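Local atomic coordinates of T-box transcription factor TBX21 (Mus musculus, PDB entry 5T1J), a protein that binds DNA through its T-box domain and switches gene programmes to commit naive helper T cells to the Th1 lineage. Residues L14-N20 with F46-A52. Residues are numbered along the deposited sequence.
Sequences LRVALSN and FLSFTVA
In the T-box domain, an immunoglobulin-like DNA-binding fold of the p53-like clan, the N-terminal strand 16-18 forms one border of a small antiparallel sheet, pairing with strand 48-51, whose F49 is hydrogen-bonded through its backbone to V114. The axes of the two short strands come within 4.8 Å, and their N-to-C directions differ by 148°, a twisted antiparallel pairing. V16 faces V51 as a non-hydrogen-bonded pair (CA-CA 4.4 Å), and A17 faces T50 as a hydrogen-bonded pair (CA-CA 5.3 Å). Here T50 N donates to A17 O (3.3 Å, N-H...O angle 170°), whereas the return bond from A17 N to T50 O (2.9 Å, 127°) is weak.

Three residues, A52, F49 and V16, bury the most surface. A52 closes one end of the pairing: its N donates to R15 O at 2.6 Å, and the CB atoms of R15 and A52 lie 4.1 Å apart. F49 (chi1 p) and V16 (chi1 t) share the sheet face directed at the core. V16 CG1 sits over the F49 ring, 4.0 Å from its centroid and 25° off the normal, a CH-pi contact, while V16 CG2 meets V51 CG2 at 3.8 Å. L18 CD1 approaches the ring edge, 3.6 Å from F49 CD2; L147 and F171 also touch this ring, joining the small sheet to strand 142-151 and a neighbouring loop. A17 and T50 point their side chains to the other, exposed face.

Further along, S19 N makes a weak hydrogen bond to S48 O (3.4 Å, 134°). N20 stands at the N-cap position just before helix 21-29, though its side chain makes no capping bond. Within segment 46-52, S48 OG (chi1 m) donates a very short 2.5 Å hydrogen bond to F46 O.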
loop_
_atom_site.group_PDB
_atom_site.type_symbol
_atom_site.label_atom_id
_atom_site.label_comp_id
_atom_site.label_asym_id
_atom_site.label_seq_id
_atom_site.Cartn_x
_atom_site.Cartn_y
_atom_site.Cartn_z
ATOM N N LEU A 14 -2.794 -9.313 -20.667
ATOM C CA LEU A 14 -3.543 -8.509 -19.689
ATOM C C LEU A 14 -4.805 -9.177 -19.125
ATOM O O LEU A 14 -5.649 -8.485 -18.550
ATOM C CB LEU A 14 -4.007 -7.174 -20.284
ATOM C CG LEU A 14 -3.223 -6.275 -21.219
ATOM C CD1 LEU A 14 -4.086 -6.167 -22.465
ATOM C CD2 LEU A 14 -2.982 -4.933 -20.616
ATOM N N ARG A 15 -4.978 -10.483 -19.295
ATOM C CA ARG A 15 -6.285 -11.066 -18.988
ATOM C C ARG A 15 -6.497 -11.375 -17.508
ATOM O O ARG A 15 -5.891 -12.305 -16.974
ATOM C CB ARG A 15 -6.498 -12.355 -19.773
ATOM C CG ARG A 15 -6.529 -12.183 -21.262
ATOM C CD ARG A 15 -6.905 -13.490 -21.911
ATOM N NE ARG A 15 -6.594 -13.488 -23.333
ATOM C CZ ARG A 15 -7.324 -14.098 -24.262
ATOM N NH1 ARG A 15 -8.445 -14.743 -23.933
ATOM N NH2 ARG A 15 -6.942 -14.036 -25.533
ATOM N N VAL A 16 -7.376 -10.616 -16.857
ATOM C CA VAL A 16 -7.736 -10.921 -15.479
ATOM C C VAL A 16 -9.226 -11.238 -15.346
ATOM O O VAL A 16 -10.124 -10.368 -15.393
ATOM C CB VAL A 16 -7.370 -9.792 -14.528
ATOM C CG1 VAL A 16 -7.896 -10.077 -13.127
ATOM C CG2 VAL A 16 -5.852 -9.585 -14.515
ATOM N N ALA A 17 -9.479 -12.525 -15.172
ATOM C CA ALA A 17 -10.826 -13.024 -15.044
ATOM C C ALA A 17 -11.178 -13.059 -13.561
ATOM O O ALA A 17 -10.317 -12.848 -12.718
ATOM C CB ALA A 17 -10.944 -14.410 -15.676
ATOM N N LEU A 18 -12.453 -13.277 -13.253
ATOM C CA LEU A 18 -12.894 -13.409 -11.870
ATOM C C LEU A 18 -13.345 -14.828 -11.537
ATOM O O LEU A 18 -14.137 -15.430 -12.275
ATOM C CB LEU A 18 -14.027 -12.431 -11.587
ATOM C CG LEU A 18 -14.680 -12.437 -10.201
ATOM C CD1 LEU A 18 -13.672 -12.195 -9.121
ATOM C CD2 LEU A 18 -15.754 -11.358 -10.121
ATOM N N SER A 19 -12.870 -15.340 -10.403
ATOM C CA SER A 19 -13.386 -16.591 -9.853
ATOM C C SER A 19 -14.351 -16.194 -8.742
ATOM O O SER A 19 -14.365 -15.025 -8.335
ATOM C CB SER A 19 -12.265 -17.497 -9.338
ATOM O OG SER A 19 -12.808 -18.709 -8.828
ATOM N N ASN A 20 -15.139 -17.149 -8.248
ATOM C CA ASN A 20 -16.288 -16.853 -7.381
ATOM C C ASN A 20 -17.293 -16.078 -8.216
ATOM O O ASN A 20 -18.220 -15.463 -7.689
ATOM C CB ASN A 20 -15.931 -15.979 -6.171
ATOM C CG ASN A 20 -14.964 -16.630 -5.217
ATOM O OD1 ASN A 20 -14.753 -17.852 -5.226
ATOM N ND2 ASN A 20 -14.397 -15.809 -4.343
ATOM N N PHE A 46 -14.900 -12.727 -0.536
ATOM C CA PHE A 46 -13.666 -11.973 -0.698
ATOM C C PHE A 46 -13.062 -12.002 -2.111
ATOM O O PHE A 46 -12.892 -13.061 -2.709
ATOM C CB PHE A 46 -12.609 -12.464 0.302
ATOM C CG PHE A 46 -12.548 -13.970 0.475
ATOM C CD1 PHE A 46 -12.209 -14.796 -0.597
ATOM C CD2 PHE A 46 -12.711 -14.549 1.736
ATOM C CE1 PHE A 46 -12.111 -16.173 -0.451
ATOM C CE2 PHE A 46 -12.595 -15.934 1.896
ATOM C CZ PHE A 46 -12.292 -16.745 0.793
ATOM N N LEU A 47 -12.698 -10.817 -2.603
ATOM C CA LEU A 47 -12.138 -10.639 -3.936
ATOM C C LEU A 47 -11.083 -11.705 -4.208
ATOM O O LEU A 47 -10.077 -11.776 -3.485
ATOM C CB LEU A 47 -11.524 -9.230 -4.040
ATOM C CG LEU A 47 -11.251 -8.694 -5.447
ATOM C CD1 LEU A 47 -12.365 -9.168 -6.386
ATOM C CD2 LEU A 47 -11.160 -7.174 -5.445
ATOM N N SER A 48 -11.280 -12.507 -5.256
ATOM C CA SER A 48 -10.363 -13.631 -5.514
ATOM C C SER A 48 -10.453 -14.105 -6.934
ATOM O O SER A 48 -11.496 -14.568 -7.367
ATOM C CB SER A 48 -10.655 -14.838 -4.610
ATOM O OG SER A 48 -10.913 -14.457 -3.271
ATOM N N PHE A 49 -9.363 -14.043 -7.671
ATOM C CA PHE A 49 -9.484 -14.439 -9.061
ATOM C C PHE A 49 -8.238 -14.976 -9.771
ATOM O O PHE A 49 -7.387 -15.626 -9.165
ATOM C CB PHE A 49 -10.079 -13.267 -9.850
ATOM C CG PHE A 49 -9.487 -11.921 -9.527
ATOM C CD1 PHE A 49 -8.128 -11.671 -9.678
ATOM C CD2 PHE A 49 -10.332 -10.867 -9.132
ATOM C CE1 PHE A 49 -7.624 -10.420 -9.398
ATOM C CE2 PHE A 49 -9.825 -9.600 -8.855
ATOM C CZ PHE A 49 -8.474 -9.384 -8.989
ATOM N N THR A 50 -8.198 -14.755 -11.078
ATOM C CA THR A 50 -7.249 -15.401 -11.965
ATOM C C THR A 50 -6.683 -14.412 -12.967
ATOM O O THR A 50 -7.391 -13.515 -13.449
ATOM C CB THR A 50 -7.902 -16.611 -12.668
ATOM O OG1 THR A 50 -8.096 -17.639 -11.689
ATOM C CG2 THR A 50 -7.027 -17.178 -13.767
ATOM N N VAL A 51 -5.394 -14.591 -13.265
ATOM C CA VAL A 51 -4.635 -13.627 -14.043
ATOM C C VAL A 51 -3.847 -14.301 -15.158
ATOM O O VAL A 51 -3.365 -15.427 -15.005
ATOM C CB VAL A 51 -3.696 -12.834 -13.117
ATOM C CG1 VAL A 51 -2.855 -13.791 -12.283
ATOM C CG2 VAL A 51 -2.846 -11.855 -13.902
ATOM N N ALA A 52 -3.761 -13.606 -16.290
ATOM C CA ALA A 52 -2.985 -14.052 -17.438
ATOM C C ALA A 52 -2.525 -12.854 -18.267
ATOM O O ALA A 52 -2.962 -11.716 -18.042
ATOM C CB ALA A 52 -3.803 -15.018 -18.297
#